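Local coordinates for protein glucose 1-dehydrogenase (Haloferax mediterranei, PDB 2B5W) that oxidises D-glucose and related aldose sugars with NADP(+) or, less favourably, NAD(+) as electron acceptor, using a catalytic zinc ion, at residues A[188-193]-A[219-224]; A[245-250]-A[270-275]. The protein carries 1 engineered substitution. All blocks are in the same frame, centred on the assembly; numbering follows the deposited sequence.

Interaction 1: A[188-193]-A[219-224]; sequences TLAMLK and EELDAT
Leu221 packs on helix 183-194 with both methyls, CD1 against Leu189 and Ala190, CD2 against Lys193. CD1 lies 3.8 Å from CD2 of Leu189, the two leucine side chains sliding past each other in opposite directions. Leu189 holds its CG anti to the backbone N (chi1 -176°), and beyond it CD2 also reaches CB of Ala223 at 4.0 Å. An alanine in place of Leu189 would probably open a gap beside Leu221 CD1 and leave the methyl of Ala223 without its leucine neighbour. This buried half is closed further by Phe323 of helix 321-327 and Cys204 of strand 201-206. The solvent side is looser and rests on Lys193, whose chain, extended as far as CE, passes CD2 of Leu221 with its CD at 3.9 Å. A bend at chi4 (79°) then places NZ, which donates to the backbone O of Leu221 at 2.8 Å, from 48° above the carbonyl plane. The carboxylate of Asp222 stays apart, with OD2 5.0 Å from NZ. Asp222, with positive phi, ends helix 213-220 in a Schellman motif. Helix 183-194 thus packs on the C-terminal end of the next helix, as in the beta-alpha-beta units of a Rossmann-type nucleotide-binding domain.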
loop_
_atom_site.group_PDB
_atom_site.type_symbol
_atom_site.label_atom_id
_atom_site.label_comp_id
_atom_site.label_asym_id
_atom_site.label_seq_id
_atom_site.Cartn_x
_atom_site.Cartn_y
_atom_site.Cartn_z
ATOM N N THR A 188 -1.287 9.130 18.305
ATOM C CA THR A 188 -1.133 9.300 16.891
ATOM C C THR A 188 -1.763 10.606 16.408
ATOM O O THR A 188 -1.180 11.324 15.607
ATOM C CB THR A 188 -1.692 8.109 16.139
ATOM O OG1 THR A 188 -0.960 6.932 16.506
ATOM C CG2 THR A 188 -1.550 8.260 14.686
ATOM N N LEU A 189 -2.941 10.928 16.926
ATOM C CA LEU A 189 -3.602 12.164 16.536
ATOM C C LEU A 189 -2.734 13.402 16.869
ATOM O O LEU A 189 -2.613 14.310 16.054
ATOM C CB LEU A 189 -4.972 12.213 17.211
ATOM C CG LEU A 189 -5.877 13.389 16.864
ATOM C CD1 LEU A 189 -6.302 13.351 15.439
ATOM C CD2 LEU A 189 -7.074 13.394 17.839
ATOM N N ALA A 190 -2.145 13.452 18.072
ATOM C CA ALA A 190 -1.254 14.526 18.452
ATOM C C ALA A 190 0.000 14.531 17.600
ATOM O O ALA A 190 0.493 15.598 17.201
ATOM C CB ALA A 190 -0.872 14.434 19.922
ATOM N N MET A 191 0.521 13.348 17.289
ATOM C CA MET A 191 1.647 13.280 16.368
ATOM C C MET A 191 1.317 13.852 14.969
ATOM O O MET A 191 2.109 14.542 14.369
ATOM C CB MET A 191 2.178 11.855 16.222
ATOM C CG MET A 191 2.704 11.280 17.525
ATOM S SD MET A 191 3.140 9.536 17.411
ATOM C CE MET A 191 4.402 9.595 16.104
ATOM N N LEU A 192 0.146 13.547 14.448
ATOM C CA LEU A 192 -0.266 14.042 13.150
ATOM C C LEU A 192 -0.424 15.559 13.179
ATOM O O LEU A 192 -0.112 16.228 12.213
ATOM C CB LEU A 192 -1.550 13.348 12.647
ATOM C CG LEU A 192 -1.346 11.872 12.324
ATOM C CD1 LEU A 192 -2.673 11.153 12.161
ATOM C CD2 LEU A 192 -0.495 11.673 11.050
ATOM N N LYS A 193 -0.847 16.111 14.310
ATOM C CA LYS A 193 -0.993 17.546 14.394
ATOM C C LYS A 193 0.333 18.251 14.161
ATOM O O LYS A 193 0.372 19.365 13.617
ATOM C CB LYS A 193 -1.552 17.913 15.770
ATOM C CG LYS A 193 -1.867 19.378 15.940
ATOM C CD LYS A 193 -2.557 19.606 17.258
ATOM C CE LYS A 193 -2.830 21.085 17.534
ATOM N NZ LYS A 193 -4.003 21.510 16.771
ATOM N N GLU A 219 -10.959 17.020 20.972
ATOM C CA GLU A 219 -11.414 18.379 20.712
ATOM C C GLU A 219 -10.404 19.455 21.121
ATOM O O GLU A 219 -10.298 20.492 20.477
ATOM C CB GLU A 219 -12.807 18.572 21.347
ATOM C CG GLU A 219 -13.819 17.713 20.611
ATOM C CD GLU A 219 -15.280 17.945 21.026
ATOM O OE1 GLU A 219 -15.509 18.262 22.200
ATOM O OE2 GLU A 219 -16.185 17.749 20.183
ATOM N N GLU A 220 -9.674 19.204 22.201
ATOM C CA GLU A 220 -8.653 20.123 22.688
ATOM C C GLU A 220 -7.468 20.203 21.724
ATOM O O GLU A 220 -6.851 21.256 21.571
ATOM C CB GLU A 220 -8.250 19.781 24.109
ATOM C CG GLU A 220 -7.417 20.851 24.786
ATOM C CD GLU A 220 -8.226 22.089 25.150
ATOM O OE1 GLU A 220 -9.465 21.993 25.290
ATOM O OE2 GLU A 220 -7.602 23.157 25.282
ATOM N N LEU A 221 -7.243 19.125 20.974
ATOM C CA LEU A 221 -6.285 19.146 19.857
ATOM C C LEU A 221 -6.797 19.850 18.601
ATOM O O LEU A 221 -6.116 19.864 17.569
ATOM C CB LEU A 221 -5.884 17.715 19.478
ATOM C CG LEU A 221 -4.975 17.011 20.490
ATOM C CD1 LEU A 221 -4.923 15.498 20.232
ATOM C CD2 LEU A 221 -3.587 17.610 20.397
ATOM N N ASP A 222 -7.981 20.444 18.682
ATOM C CA ASP A 222 -8.665 21.059 17.520
ATOM C C ASP A 222 -9.051 20.049 16.432
ATOM O O ASP A 222 -9.269 20.425 15.282
ATOM C CB ASP A 222 -7.819 22.159 16.893
ATOM C CG ASP A 222 -8.627 23.151 16.112
ATOM O OD1 ASP A 222 -9.744 23.488 16.555
ATOM O OD2 ASP A 222 -8.222 23.638 15.039
ATOM N N ALA A 223 -9.198 18.786 16.806
ATOM C CA ALA A 223 -9.687 17.774 15.877
ATOM C C ALA A 223 -11.184 17.561 16.052
ATOM O O ALA A 223 -11.774 17.911 17.077
ATOM C CB ALA A 223 -8.902 16.447 16.067
ATOM N N THR A 224 -11.803 16.991 15.029
ATOM C CA THR A 224 -13.215 16.677 15.064
ATOM C C THR A 224 -13.443 15.252 15.512
ATOM O O THR A 224 -12.892 14.284 14.933
ATOM C CB THR A 224 -13.821 16.871 13.670
ATOM O OG1 THR A 224 -13.795 18.255 13.286
ATOM C CG2 THR A 224 -15.291 16.420 13.654
#

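Interaction 2: A[245-250]-A[270-275]. With NAP (NADP nicotinamide-adenine-dinucleotide phosphate), chain I.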
loop_
_atom_site.group_PDB
_atom_site.type_symbol
_atom_site.label_atom_id
_atom_site.label_comp_id
_atom_site.label_asym_id
_atom_site.label_seq_id
_atom_site.Cartn_x
_atom_site.Cartn_y
_atom_site.Cartn_z
ATOM N N PHE A 245 -5.102 10.917 4.567
ATOM C CA PHE A 245 -4.371 9.924 5.336
ATOM C C PHE A 245 -5.315 9.352 6.375
ATOM O O PHE A 245 -5.995 10.117 7.074
ATOM C CB PHE A 245 -3.147 10.509 6.041
ATOM C CG PHE A 245 -2.394 9.489 6.812
ATOM C CD1 PHE A 245 -1.922 8.341 6.178
ATOM C CD2 PHE A 245 -2.195 9.592 8.176
ATOM C CE1 PHE A 245 -1.271 7.389 6.877
ATOM C CE2 PHE A 245 -1.531 8.628 8.858
ATOM C CZ PHE A 245 -1.091 7.508 8.195
ATOM N N ILE A 246 -5.415 8.036 6.436
ATOM C CA ILE A 246 -6.138 7.357 7.503
ATOM C C ILE A 246 -5.200 6.440 8.269
ATOM O O ILE A 246 -4.403 5.720 7.676
ATOM C CB ILE A 246 -7.336 6.584 6.912
ATOM C CG1 ILE A 246 -8.325 7.585 6.322
ATOM C CG2 ILE A 246 -7.968 5.699 7.984
ATOM C CD1 ILE A 246 -9.545 6.949 5.633
ATOM N N TYR A 247 -5.254 6.512 9.593
ATOM C CA TYR A 247 -4.536 5.618 10.479
ATOM C C TYR A 247 -5.541 4.828 11.264
ATOM O O TYR A 247 -6.280 5.393 12.077
ATOM C CB TYR A 247 -3.695 6.481 11.430
ATOM C CG TYR A 247 -2.698 5.774 12.300
ATOM C CD1 TYR A 247 -3.095 5.118 13.461
ATOM C CD2 TYR A 247 -1.337 5.803 11.995
ATOM C CE1 TYR A 247 -2.178 4.519 14.296
ATOM C CE2 TYR A 247 -0.420 5.176 12.829
ATOM C CZ TYR A 247 -0.843 4.541 13.963
ATOM O OH TYR A 247 0.032 3.921 14.845
ATOM N N GLU A 248 -5.557 3.528 11.047
ATOM C CA GLU A 248 -6.477 2.642 11.725
ATOM C C GLU A 248 -5.874 2.055 12.991
ATOM O O GLU A 248 -4.857 1.395 12.958
ATOM C CB GLU A 248 -6.942 1.558 10.765
ATOM C CG GLU A 248 -7.835 0.504 11.390
ATOM C CD GLU A 248 -7.077 -0.578 12.123
ATOM O OE1 GLU A 248 -6.098 -1.133 11.547
ATOM O OE2 GLU A 248 -7.408 -0.899 13.290
ATOM N N ALA A 249 -6.536 2.288 14.121
ATOM C CA ALA A 249 -6.100 1.820 15.426
ATOM C C ALA A 249 -7.300 1.386 16.286
ATOM O O ALA A 249 -7.396 1.749 17.461
ATOM C CB ALA A 249 -5.296 2.900 16.116
ATOM N N THR A 250 -8.222 0.655 15.668
ATOM C CA THR A 250 -9.372 0.106 16.370
ATOM C C THR A 250 -9.338 -1.398 16.492
ATOM O O THR A 250 -9.961 -1.973 17.383
ATOM C CB THR A 250 -10.679 0.452 15.651
ATOM O OG1 THR A 250 -10.624 -0.010 14.290
ATOM C CG2 THR A 250 -10.926 1.925 15.605
ATOM N N ALA A 270 -2.939 3.532 6.742
ATOM C CA ALA A 270 -2.070 2.706 7.550
ATOM C C ALA A 270 -2.933 1.850 8.462
ATOM O O ALA A 270 -3.812 2.371 9.139
ATOM C CB ALA A 270 -1.161 3.571 8.365
ATOM N N LEU A 271 -2.644 0.557 8.516
ATOM C CA LEU A 271 -3.423 -0.385 9.327
ATOM C C LEU A 271 -2.540 -0.864 10.467
ATOM O O LEU A 271 -1.429 -1.353 10.220
ATOM C CB LEU A 271 -3.926 -1.567 8.485
ATOM C CG LEU A 271 -4.737 -1.207 7.248
ATOM C CD1 LEU A 271 -5.084 -2.491 6.529
ATOM C CD2 LEU A 271 -5.999 -0.401 7.595
ATOM N N LEU A 272 -3.003 -0.707 11.722
ATOM C CA LEU A 272 -2.287 -1.141 12.919
ATOM C C LEU A 272 -3.043 -2.212 13.705
ATOM O O LEU A 272 -2.471 -2.939 14.502
ATOM C CB LEU A 272 -2.003 0.011 13.869
ATOM C CG LEU A 272 -0.858 0.973 13.500
ATOM C CD1 LEU A 272 0.500 0.317 13.612
ATOM C CD2 LEU A 272 -1.087 1.633 12.137
ATOM N N GLY A 273 -4.339 -2.293 13.481
ATOM C CA GLY A 273 -5.182 -3.157 14.291
ATOM C C GLY A 273 -4.945 -4.635 14.108
ATOM O O GLY A 273 -4.570 -5.082 13.016
ATOM N N VAL A 274 -5.217 -5.411 15.162
ATOM C CA VAL A 274 -4.971 -6.852 15.125
ATOM C C VAL A 274 -6.275 -7.629 15.440
ATOM O O VAL A 274 -6.443 -8.119 16.556
ATOM C CB VAL A 274 -3.844 -7.245 16.098
ATOM C CG1 VAL A 274 -3.456 -8.709 15.933
ATOM C CG2 VAL A 274 -2.614 -6.358 15.863
ATOM N N PRO A 275 -7.186 -7.730 14.468
ATOM C CA PRO A 275 -8.496 -8.376 14.706
ATOM C C PRO A 275 -8.469 -9.867 14.597
ATOM O O PRO A 275 -7.623 -10.423 13.910
ATOM C CB PRO A 275 -9.386 -7.820 13.604
ATOM C CG PRO A 275 -8.417 -7.510 12.437
ATOM C CD PRO A 275 -7.115 -7.198 13.095
HETATM P PA NAP I . -7.453 0.081 22.630
HETATM O O1A NAP I . -8.232 -1.129 22.833
HETATM O O2A NAP I . -7.105 0.808 23.936
HETATM O O5B NAP I . -8.221 1.110 21.714
HETATM C C5B NAP I . -9.050 0.755 20.640
HETATM C C4B NAP I . -10.083 1.860 20.648
HETATM O O4B NAP I . -10.839 1.746 19.463
HETATM C C3B NAP I . -11.054 1.789 21.843
HETATM O O3B NAP I . -11.050 2.971 22.627
HETATM C C2B NAP I . -12.415 1.542 21.188
HETATM O O2B NAP I . -13.491 2.270 21.755
HETATM C C1B NAP I . -12.191 2.009 19.769
HETATM N N9A NAP I . -13.037 1.291 18.836
HETATM C C8A NAP I . -13.069 -0.068 18.627
HETATM N N7A NAP I . -13.995 -0.329 17.685
HETATM C C5A NAP I . -14.590 0.857 17.324
HETATM C C6A NAP I . -15.599 1.209 16.422
HETATM N N6A NAP I . -16.287 0.294 15.706
HETATM N N1A NAP I . -15.955 2.530 16.288
HETATM C C2A NAP I . -15.315 3.517 17.007
HETATM N N3A NAP I . -14.317 3.185 17.908
HETATM C C4A NAP I . -13.956 1.886 18.046
HETATM O O3 NAP I . -6.025 -0.258 22.010
HETATM P PN NAP I . -4.725 0.666 21.735
HETATM O O1N NAP I . -5.094 2.060 21.354
HETATM O O2N NAP I . -3.644 0.440 22.747
HETATM O O5D NAP I . -4.477 -0.190 20.409
HETATM C C5D NAP I . -5.234 0.053 19.240
HETATM C C4D NAP I . -5.084 -1.100 18.250
HETATM O O4D NAP I . -3.721 -1.133 17.815
HETATM C C3D NAP I . -5.384 -2.478 18.848
HETATM O O3D NAP I . -6.101 -3.280 17.931
HETATM C C2D NAP I . -3.993 -3.039 19.122
HETATM O O2D NAP I . -3.917 -4.438 19.202
HETATM C C1D NAP I . -3.208 -2.458 17.946
HETATM N N1N NAP I . -1.767 -2.277 18.151
HETATM C C2N NAP I . -0.986 -2.689 17.115
HETATM C C3N NAP I . 0.363 -2.480 17.166
HETATM C C7N NAP I . 1.116 -2.798 15.907
HETATM O O7N NAP I . 2.493 -2.754 16.104
HETATM N N7N NAP I . 0.445 -3.088 14.759
HETATM C C4N NAP I . 0.982 -1.890 18.275
HETATM C C5N NAP I . 0.171 -1.465 19.320
HETATM C C6N NAP I . -1.219 -1.638 19.239
HETATM P P2B NAP I . -14.414 1.651 22.982
HETATM O O1X NAP I . -13.657 1.505 24.199
HETATM O O2X NAP I . -15.558 2.680 23.083
HETATM O O3X NAP I . -14.970 0.292 22.543
#
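The Tyr247 ring takes Leu272 on one face: CD2 sits 3.4 Å above the plane, displaced toward the rim, a CH-pi contact. At the phenol end, Leu272 CG lies 3.4 Å from Tyr247 OH, which is hydrogen-bonded to Thr155 of helix 149-164. CB of Ala270 approaches the rings of both Phe245 and Tyr247 obliquely. These side chains line one side of two neighbouring parallel strands, 243-248 and 267-271, in the Rossmann-type sheet that binds NADP. Backbone bonds join the strands: Ala270 N to Ile246 O, Glu248 N to Ala270 O and, past the end of strand 267-271, Leu272 N to Glu248 O.

On the other side of the sheet lie Leu271 and Glu248. The glutamate chain bends at chi2 (-82°), which sets CD on the side of Gly273, and OE1 accepts Gly273 N at 2.9 Å on the syn side. OE1 is also hydrogen-bonded to His288 NE2 of the second subunit and takes a weak bond from Leu272 N. OE2 takes the amides of Thr250 and Gly251. One carboxylate thus ties both strand ends together and reaches across the dimer interface. Gly273 passes close to the carboxylate, its CA 3.3 Å from Glu248 OE2. The turns so fixed border the cofactor: Ala249 O lies 3.3 Å from C5D of NADP, and the carboxamide N7N of the nicotinamide donates a nearly straight 2.9 Å bond (172°) to Leu272 O.

How the interactions relate
Both contacts belong to the coenzyme-binding domain, with centres about 16 Å apart, and follow one another along the chain. Helix 183-194 joins them: Thr188 and Leu192, which make no contact across interaction 1, pack on interaction 2. Thr188 OG1 lies 3.5 Å from Tyr247 CE1, and Leu192 CD2 packs on Phe245 CE2 at 3.9 Å. Thr155 of helix 149-164 is hydrogen-bonded to both Thr188 and Tyr247. Interaction 2 touches NADP directly, whereas in interaction 1 the side chain of Leu189 remains about 11 Å from it. The catalytic zinc lies about 11 Å from the side chain of Leu272.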